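Local coordinates for kynurenine formamidase (Bacillus anthracis, PDB 4CO9), which catalyses the zinc-dependent hydrolysis of N-formyl-L-kynurenine to L-kynurenine and formate in the kynurenine pathway of tryptophan degradation, at the zinc ion site and the interface of chains A and B. Numbering follows the deposited sequence. Chains: chain A/B, Kynurenine formamidase.

Contact 1: the zinc ion site. Residues chain A 52, 54, 56, 58, 62, 150-153, 163, 173, 175, 200. With ZN (zinc ion), chain C; ZN (zinc ion), chain D.
ZN of chain C and ZN of chain D lie 3.1 Å apart. Water 1 bridges them, 2.0 Å from ZN of chain C. The carboxylate of A:Asp58 also spans the pair, with OD2 on ZN of chain C and OD1 on ZN of chain D. A:Glu175 OE2 binds ZN of chain C closely. A:Glu175 OE1 is a longer ligand of ZN of chain C, at 2.6 Å, and also binds ZN of chain D. A:His163 NE2 and water 2 also bind ZN of chain C, whose observed geometry is distorted six-coordinate. ZN of chain D takes A:His52 ND1 and A:His56 NE2, in a geometry between square pyramidal and trigonal bipyramidal. A:His56 has CG in the crowded position between backbone N and carbonyl carbon, chi1 71°, whereas A:His52 has CG anti to the carbonyl carbon.

The second shell fixes the rings. A:His52 NE2 donates to A:Asp200 OD2 at 2.7 Å, in the imidazole plane but from above the carboxylate plane. A:His56 ND1 gives a nearly straight bond to the carbonyl A:Gly54 O, 175° at the hydrogen. A:His163 ND1 meets the anti lone pair of A:Asp153 OD2 at 2.7 Å, while its backbone N uses the syn lone pair. These carboxylates may make the imidazoles stronger zinc ligands. A:His62, the likely proton donor/acceptor, has A:His52 CE1 over its ring face.

In this binuclear catalytic centre the zinc ions would favour ionisation of water 1 to a potent nucleophile.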
# COMPACT_ATOMS: atom_id res chain seq x y z
N HIS A 52 -3.60 1.88 -12.67
CA HIS A 52 -4.83 2.63 -12.44
C HIS A 52 -6.01 1.68 -12.32
O HIS A 52 -6.98 1.75 -13.08
CB HIS A 52 -5.01 3.65 -13.57
CG HIS A 52 -3.82 4.56 -13.74
ND1 HIS A 52 -3.76 5.82 -13.20
CD2 HIS A 52 -2.64 4.36 -14.36
CE1 HIS A 52 -2.59 6.37 -13.47
NE2 HIS A 52 -1.89 5.50 -14.18
N GLY A 54 -8.62 -0.01 -9.34
CA GLY A 54 -9.08 0.10 -7.98
C GLY A 54 -8.66 1.42 -7.39
O GLY A 54 -8.41 2.39 -8.12
N HIS A 56 -6.32 4.06 -6.07
CA HIS A 56 -4.94 4.30 -6.42
C HIS A 56 -4.63 5.79 -6.50
O HIS A 56 -5.55 6.62 -6.54
CB HIS A 56 -4.64 3.65 -7.77
CG HIS A 56 -5.28 4.34 -8.92
ND1 HIS A 56 -6.59 4.10 -9.28
CD2 HIS A 56 -4.81 5.26 -9.78
CE1 HIS A 56 -6.88 4.84 -10.34
NE2 HIS A 56 -5.82 5.55 -10.65
N ASP A 58 -2.27 8.84 -8.60
CA ASP A 58 -1.57 9.20 -9.83
C ASP A 58 -0.29 9.96 -9.50
O ASP A 58 -0.29 10.84 -8.64
CB ASP A 58 -2.40 10.14 -10.68
CG ASP A 58 -3.64 9.52 -11.24
OD1 ASP A 58 -3.80 8.28 -11.21
OD2 ASP A 58 -4.49 10.31 -11.71
N HIS A 62 2.22 10.22 -15.02
CA HIS A 62 1.05 9.68 -15.71
C HIS A 62 0.59 10.59 -16.86
O HIS A 62 0.22 10.09 -17.92
CB HIS A 62 -0.10 9.48 -14.73
CG HIS A 62 -1.37 9.00 -15.35
ND1 HIS A 62 -1.44 7.89 -16.15
CD2 HIS A 62 -2.63 9.46 -15.25
CE1 HIS A 62 -2.68 7.70 -16.54
NE2 HIS A 62 -3.43 8.64 -16.00
N PRO A 150 -13.11 7.02 -11.15
CA PRO A 150 -11.76 6.67 -11.65
C PRO A 150 -10.89 7.83 -12.10
O PRO A 150 -9.70 7.64 -12.31
CB PRO A 150 -12.05 5.78 -12.86
CG PRO A 150 -13.42 5.26 -12.63
CD PRO A 150 -14.16 6.35 -11.93
N SER A 151 -11.48 9.01 -12.27
CA SER A 151 -10.74 10.13 -12.79
C SER A 151 -11.22 11.47 -12.23
O SER A 151 -12.37 11.60 -11.80
CB SER A 151 -10.81 10.16 -14.30
OG SER A 151 -9.87 11.09 -14.83
N VAL A 152 -10.32 12.44 -12.22
CA VAL A 152 -10.67 13.84 -11.93
C VAL A 152 -11.03 14.62 -13.21
O VAL A 152 -11.52 15.74 -13.13
CB VAL A 152 -9.55 14.59 -11.17
CG1 VAL A 152 -9.32 13.94 -9.82
CG2 VAL A 152 -8.27 14.65 -11.99
N ASP A 153 -10.77 14.02 -14.38
CA ASP A 153 -11.14 14.61 -15.67
C ASP A 153 -12.18 13.75 -16.36
O ASP A 153 -12.36 12.56 -16.00
CB ASP A 153 -9.92 14.73 -16.58
CG ASP A 153 -9.08 15.94 -16.27
OD1 ASP A 153 -9.60 17.07 -16.40
OD2 ASP A 153 -7.91 15.77 -15.90
N HIS A 163 -6.07 17.13 -14.00
CA HIS A 163 -4.82 16.49 -13.57
C HIS A 163 -3.66 17.50 -13.58
O HIS A 163 -2.93 17.65 -12.61
CB HIS A 163 -4.42 15.34 -14.48
CG HIS A 163 -5.20 14.08 -14.26
ND1 HIS A 163 -6.40 13.84 -14.87
CD2 HIS A 163 -4.92 12.98 -13.52
CE1 HIS A 163 -6.83 12.63 -14.53
NE2 HIS A 163 -5.95 12.09 -13.71
N ILE A 173 -3.35 13.46 -6.16
CA ILE A 173 -4.59 12.88 -6.68
C ILE A 173 -4.77 11.43 -6.24
O ILE A 173 -3.88 10.60 -6.44
CB ILE A 173 -4.62 12.93 -8.22
CG1 ILE A 173 -4.61 14.38 -8.69
CG2 ILE A 173 -5.86 12.21 -8.77
CD1 ILE A 173 -4.36 14.55 -10.18
N GLU A 175 -7.78 8.38 -6.56
CA GLU A 175 -8.96 8.01 -7.33
C GLU A 175 -9.54 6.68 -6.86
O GLU A 175 -8.84 5.85 -6.26
CB GLU A 175 -8.61 7.95 -8.82
CG GLU A 175 -8.40 9.33 -9.42
CD GLU A 175 -7.60 9.34 -10.71
OE1 GLU A 175 -6.87 8.36 -10.98
OE2 GLU A 175 -7.69 10.37 -11.44
N ASP A 200 4.03 5.57 -12.89
CA ASP A 200 3.12 6.64 -13.18
C ASP A 200 2.02 6.76 -12.13
O ASP A 200 1.17 7.64 -12.23
CB ASP A 200 2.48 6.41 -14.55
CG ASP A 200 1.81 5.03 -14.69
OD1 ASP A 200 2.50 4.00 -14.54
OD2 ASP A 200 0.60 4.99 -14.97
ZN ZN C . -6.12 10.02 -12.82
ZN ZN D . -5.21 7.12 -12.19
O HOH W 1 -5.65 8.32 -13.80
O HOH W 2 -7.95 9.62 -14.52

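Contact 2: the interface of chains A and B. Residues chain A 23-26, 49-52, 62, 200; chain B 33-34, 43-46.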
# COMPACT_ATOMS: atom_id res chain seq x y z
N PRO A 23 -10.94 1.05 -20.42
CA PRO A 23 -11.12 0.26 -21.64
C PRO A 23 -9.79 -0.06 -22.32
O PRO A 23 -8.97 0.84 -22.53
CB PRO A 23 -11.97 1.17 -22.53
CG PRO A 23 -12.68 2.07 -21.59
CD PRO A 23 -11.81 2.23 -20.38
N GLY A 24 -9.56 -1.35 -22.58
CA GLY A 24 -8.35 -1.81 -23.26
C GLY A 24 -7.10 -1.97 -22.38
O GLY A 24 -6.09 -2.46 -22.86
N ASP A 25 -7.17 -1.53 -21.13
CA ASP A 25 -6.03 -1.50 -20.23
C ASP A 25 -5.79 -2.93 -19.72
O ASP A 25 -6.64 -3.78 -19.92
CB ASP A 25 -6.33 -0.55 -19.07
CG ASP A 25 -5.08 -0.05 -18.38
OD1 ASP A 25 -3.97 -0.49 -18.79
OD2 ASP A 25 -5.24 0.76 -17.42
N THR A 26 -4.64 -3.18 -19.11
CA THR A 26 -4.32 -4.50 -18.60
C THR A 26 -5.43 -5.01 -17.68
O THR A 26 -5.73 -4.37 -16.70
CB THR A 26 -3.02 -4.46 -17.76
OG1 THR A 26 -1.97 -3.89 -18.54
CG2 THR A 26 -2.62 -5.84 -17.32
N MET A 49 -1.35 -6.25 -13.15
CA MET A 49 -2.38 -5.23 -13.16
C MET A 49 -1.92 -3.92 -13.79
O MET A 49 -0.72 -3.64 -13.86
CB MET A 49 -2.85 -4.93 -11.72
CG MET A 49 -1.78 -4.32 -10.82
SD MET A 49 -2.25 -4.24 -9.05
CE MET A 49 -3.61 -3.11 -9.17
N SER A 50 -2.89 -3.13 -14.26
CA SER A 50 -2.65 -1.72 -14.55
C SER A 50 -2.48 -0.99 -13.23
O SER A 50 -3.14 -1.31 -12.26
CB SER A 50 -3.80 -1.08 -15.31
OG SER A 50 -3.61 0.33 -15.41
N ILE A 51 -1.60 0.00 -13.23
CA ILE A 51 -1.43 0.94 -12.11
C ILE A 51 -2.77 1.58 -11.68
O ILE A 51 -3.07 1.77 -10.47
CB ILE A 51 -0.39 1.99 -12.53
CG1 ILE A 51 1.01 1.34 -12.62
CG2 ILE A 51 -0.40 3.17 -11.57
CD1 ILE A 51 1.61 0.86 -11.29
N HIS A 52 -3.60 1.88 -12.67
CA HIS A 52 -4.83 2.63 -12.44
C HIS A 52 -6.01 1.68 -12.32
O HIS A 52 -6.98 1.75 -13.08
CB HIS A 52 -5.01 3.65 -13.57
CG HIS A 52 -3.82 4.56 -13.74
ND1 HIS A 52 -3.76 5.82 -13.20
CD2 HIS A 52 -2.64 4.36 -14.36
CE1 HIS A 52 -2.59 6.37 -13.47
NE2 HIS A 52 -1.89 5.50 -14.18
N HIS A 62 2.22 10.22 -15.02
CA HIS A 62 1.05 9.68 -15.71
C HIS A 62 0.59 10.59 -16.86
O HIS A 62 0.22 10.09 -17.92
CB HIS A 62 -0.10 9.48 -14.73
CG HIS A 62 -1.37 9.00 -15.35
ND1 HIS A 62 -1.44 7.89 -16.15
CD2 HIS A 62 -2.63 9.46 -15.25
CE1 HIS A 62 -2.68 7.70 -16.54
NE2 HIS A 62 -3.43 8.64 -16.00
N ASP A 200 4.03 5.57 -12.89
CA ASP A 200 3.12 6.64 -13.18
C ASP A 200 2.02 6.76 -12.13
O ASP A 200 1.17 7.64 -12.23
CB ASP A 200 2.48 6.41 -14.55
CG ASP A 200 1.81 5.03 -14.69
OD1 ASP A 200 2.50 4.00 -14.54
OD2 ASP A 200 0.60 4.99 -14.97
N LEU B 33 2.87 0.58 -20.47
CA LEU B 33 2.09 -0.11 -21.49
C LEU B 33 1.79 0.81 -22.66
O LEU B 33 2.05 0.47 -23.81
CB LEU B 33 0.79 -0.60 -20.89
CG LEU B 33 -0.25 -1.20 -21.87
CD1 LEU B 33 0.22 -2.58 -22.25
CD2 LEU B 33 -1.63 -1.24 -21.23
N TRP B 34 1.23 1.98 -22.32
CA TRP B 34 0.85 3.00 -23.29
C TRP B 34 1.61 4.23 -22.92
O TRP B 34 1.48 4.76 -21.81
CB TRP B 34 -0.64 3.35 -23.29
CG TRP B 34 -1.55 2.29 -23.69
CD1 TRP B 34 -1.32 1.35 -24.62
CD2 TRP B 34 -2.88 2.08 -23.21
NE1 TRP B 34 -2.41 0.52 -24.75
CE2 TRP B 34 -3.40 0.97 -23.91
CE3 TRP B 34 -3.69 2.74 -22.28
CZ2 TRP B 34 -4.67 0.48 -23.67
CZ3 TRP B 34 -4.96 2.25 -22.04
CH2 TRP B 34 -5.44 1.13 -22.74
N ASN B 43 0.72 8.40 -19.78
CA ASN B 43 1.55 7.23 -19.61
C ASN B 43 0.84 6.29 -18.67
O ASN B 43 0.55 6.65 -17.51
CB ASN B 43 2.90 7.61 -19.02
CG ASN B 43 3.72 8.46 -19.97
OD1 ASN B 43 4.04 8.01 -21.08
ND2 ASN B 43 4.05 9.67 -19.56
N VAL B 44 0.57 5.08 -19.14
CA VAL B 44 -0.15 4.09 -18.36
C VAL B 44 0.76 2.89 -18.08
O VAL B 44 1.25 2.25 -19.02
CB VAL B 44 -1.39 3.59 -19.10
CG1 VAL B 44 -2.08 2.50 -18.29
CG2 VAL B 44 -2.33 4.74 -19.41
N GLY B 45 0.97 2.60 -16.80
CA GLY B 45 1.86 1.52 -16.40
C GLY B 45 1.20 0.16 -16.21
O GLY B 45 0.01 0.07 -15.88
N LYS B 46 1.98 -0.90 -16.40
CA LYS B 46 1.55 -2.29 -16.15
C LYS B 46 2.53 -2.88 -15.15
O LYS B 46 3.74 -2.83 -15.35
CB LYS B 46 1.55 -3.15 -17.42
CG LYS B 46 1.29 -4.63 -17.20
CD LYS B 46 1.42 -5.38 -18.52
CE LYS B 46 1.00 -6.83 -18.37
NZ LYS B 46 1.27 -7.57 -19.63
O HOH W 3 -1.51 -1.28 -17.74
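A:His62 has CG anti to the backbone N, chi1 177°, which turns its ring edge to chain B. A:Asp200 takes the crowded position between its backbone N and carbonyl carbon, chi1 54°, and points its carboxylate at the B:Asn43 to B:Gly45 backbone. A:Asp25 swings CG anti to its backbone N and reaches tip to tip toward B:Val44 CG1.

B:Asn43 N donates to the carbonyl A:His62 O at 2.6 Å, in the carbonyl plane. A:His62 ND1 donates to B:Asn43 O at 2.7 Å, from above that carbonyl plane. The ND1 bond should restrict rotation of the imidazole. B:Gly45 N makes a weak hydrogen bond to A:Asp200 OD2. A:Asp200 OD2 also lies 3.0 Å from B:Asn43 O, a close clash of two acceptors unless the carboxylate is protonated. A:Ile51 N donates to B:Gly45 O, almost straight at 169°. An antiparallel bridge joins A:Ser50 to B:Lys46.

A:Ser50 OG holds A:Asp25 OD2 at 2.6 Å and accepts from A:His52 N, linking the interface to a zinc ligand. The indole rim of B:Trp34 packs on the backbone of A:Pro23 and A:Gly24. B:Leu33 CD2 lies over the indole face on the same chain. Water 3 joins A:Asp25 OD1 and A:Thr26 OG1 to B:Gly45 O, 2.8 Å from the latter.

Contact 3: the interface of chains A and B. Residues chain A 61-65, 158, 160, 164; chain B 36, 40-43.
The tight part of this dimer contact centres on B:Asn43, B:Val42 and B:Lys36. The side-chain amide of B:Asn43, with CG anti to its carbonyl carbon, spends both N-H groups on chain A. B:Asn43 ND2 donates to A:Phe61 O at 2.8 Å, nearly along the C=O axis. B:Asn43 ND2 also donates to the amide oxygen A:Asn65 OD1 at 3.0 Å, in the plane of both groups. The amide lies stacked on A:Phe61, its plane 17° from the ring, with B:Asn43 ND2 3.6 Å from A:Phe61 CE1. On its own chain, B:Asn43 OD1 accepts from B:Lys36 N, so the amide is held flat and cannot easily turn.

B:Val42 lies alongside A:His62, pointing the same way. B:Val42 CG1 sits over the imidazole face, toward the rim, 3.7 Å from the A:His62 ring centroid. B:Lys36 extends fully, chi1 176°, and its ammonium NZ meets A:Phe63 O at 2.8 Å. B:Lys36 NZ points tip to tip at A:His164 NE2, 4.2 Å away, and its charge might disfavour protonation there.

Elsewhere the contact is looser. The side chains of A:Leu160 and B:Val42 cross at about a right angle. Water 4 joins A:Phe63 O to B:Ser41 O, 2.7 Å from the latter. Near B:Ser41, A:Lys158 is poorly ordered and its side chain is incomplete.

The patch contributes to the homodimer interface. Chain B covers one face of the putative catalytic A:His62 and may steady the segment that carries it.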
# COMPACT_ATOMS: atom_id res chain seq x y z
N PHE A 61 4.02 11.88 -13.66
CA PHE A 61 4.49 11.16 -14.84
C PHE A 61 3.35 10.53 -15.66
O PHE A 61 3.51 10.33 -16.87
CB PHE A 61 5.51 10.10 -14.43
CG PHE A 61 6.01 9.25 -15.58
CD1 PHE A 61 6.62 9.82 -16.67
CD2 PHE A 61 5.87 7.87 -15.55
CE1 PHE A 61 7.08 9.04 -17.71
CE2 PHE A 61 6.32 7.08 -16.59
CZ PHE A 61 6.93 7.67 -17.68
N HIS A 62 2.22 10.22 -15.02
CA HIS A 62 1.05 9.68 -15.71
C HIS A 62 0.59 10.59 -16.86
O HIS A 62 0.22 10.09 -17.92
CB HIS A 62 -0.10 9.48 -14.73
CG HIS A 62 -1.37 9.00 -15.35
ND1 HIS A 62 -1.44 7.89 -16.15
CD2 HIS A 62 -2.63 9.46 -15.25
CE1 HIS A 62 -2.68 7.70 -16.54
NE2 HIS A 62 -3.43 8.64 -16.00
N PHE A 63 0.67 11.89 -16.66
CA PHE A 63 0.19 12.85 -17.68
C PHE A 63 1.24 13.86 -18.17
O PHE A 63 0.94 14.72 -19.00
CB PHE A 63 -1.04 13.57 -17.15
CG PHE A 63 -0.86 14.12 -15.77
CD1 PHE A 63 -0.31 15.38 -15.58
CD2 PHE A 63 -1.23 13.37 -14.65
CE1 PHE A 63 -0.14 15.89 -14.30
CE2 PHE A 63 -1.07 13.88 -13.37
CZ PHE A 63 -0.52 15.13 -13.20
N ASP A 64 2.46 13.76 -17.66
CA ASP A 64 3.54 14.68 -18.03
C ASP A 64 4.81 13.86 -18.11
O ASP A 64 5.26 13.33 -17.09
CB ASP A 64 3.65 15.77 -16.96
CG ASP A 64 4.75 16.77 -17.24
OD1 ASP A 64 5.68 16.53 -18.04
OD2 ASP A 64 4.67 17.85 -16.63
N ASN A 65 5.39 13.76 -19.30
CA ASN A 65 6.61 12.99 -19.48
C ASN A 65 7.75 13.41 -18.58
O ASN A 65 8.58 12.59 -18.23
CB ASN A 65 7.12 13.05 -20.93
CG ASN A 65 6.27 12.25 -21.88
OD1 ASN A 65 5.65 11.25 -21.49
ND2 ASN A 65 6.22 12.68 -23.12
N LYS A 158 -8.73 14.24 -23.54
CA LYS A 158 -7.31 14.04 -23.82
C LYS A 158 -6.42 15.15 -23.27
O LYS A 158 -5.21 14.99 -23.22
CB LYS A 158 -7.05 13.90 -25.32
CG LYS A 158 -7.84 12.79 -25.99
CD LYS A 158 -7.56 11.44 -25.36
CE LYS A 158 -8.13 10.30 -26.19
N LEU A 160 -6.82 16.60 -20.09
CA LEU A 160 -6.64 16.32 -18.66
C LEU A 160 -6.30 17.59 -17.89
O LEU A 160 -5.29 17.64 -17.17
CB LEU A 160 -5.56 15.25 -18.43
CG LEU A 160 -5.79 13.87 -19.04
CD1 LEU A 160 -4.79 12.89 -18.46
CD2 LEU A 160 -7.20 13.37 -18.79
N HIS A 164 -3.51 18.19 -14.70
CA HIS A 164 -2.42 19.14 -14.88
C HIS A 164 -2.49 20.29 -13.88
O HIS A 164 -1.48 20.63 -13.26
CB HIS A 164 -2.40 19.69 -16.32
CG HIS A 164 -1.76 18.77 -17.30
ND1 HIS A 164 -2.47 17.87 -18.06
CD2 HIS A 164 -0.46 18.61 -17.65
CE1 HIS A 164 -1.64 17.20 -18.83
NE2 HIS A 164 -0.41 17.63 -18.61
N LYS B 36 2.38 8.28 -23.43
CA LYS B 36 1.59 9.47 -23.72
C LYS B 36 1.54 9.77 -25.22
O LYS B 36 0.52 10.22 -25.74
CB LYS B 36 2.16 10.67 -22.96
CG LYS B 36 1.46 11.97 -23.29
CD LYS B 36 1.84 13.08 -22.33
CE LYS B 36 1.09 14.35 -22.68
NZ LYS B 36 1.35 15.43 -21.71
N GLY B 40 -2.09 9.60 -26.57
CA GLY B 40 -2.49 10.98 -26.78
C GLY B 40 -2.77 11.75 -25.50
O GLY B 40 -3.24 12.88 -25.56
N SER B 41 -2.51 11.17 -24.34
CA SER B 41 -2.74 11.93 -23.10
C SER B 41 -1.94 11.46 -21.89
O SER B 41 -1.46 12.29 -21.13
CB SER B 41 -4.23 11.98 -22.75
OG SER B 41 -4.74 10.71 -22.40
N VAL B 42 -1.80 10.14 -21.72
CA VAL B 42 -1.23 9.60 -20.49
C VAL B 42 -0.22 8.48 -20.71
O VAL B 42 -0.29 7.74 -21.70
CB VAL B 42 -2.33 9.08 -19.55
CG1 VAL B 42 -3.14 10.25 -19.00
CG2 VAL B 42 -3.25 8.10 -20.26
N ASN B 43 0.72 8.40 -19.78
CA ASN B 43 1.55 7.23 -19.61
C ASN B 43 0.84 6.29 -18.67
O ASN B 43 0.55 6.65 -17.51
CB ASN B 43 2.90 7.61 -19.02
CG ASN B 43 3.72 8.46 -19.97
OD1 ASN B 43 4.04 8.01 -21.08
ND2 ASN B 43 4.05 9.67 -19.56
O HOH W 4 -1.79 14.90 -20.77

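The three contacts form one cluster. In each pairing the centres of the C-alpha atoms are about 11 Å apart. A:His62, in the 3-10 helix 60-62, belongs to all of them. Contacts 1 and 2 also share A:His52 and A:Asp200, and contacts 2 and 3 share B:Asn43. That residue just precedes strand 44-49 of chain B, so one stretch of the partner serves both interface patches. The active site of one subunit is thus partly shaped by the other. The two-fold symmetry repeats this at the second site, which suggests that dimerisation supports catalysis.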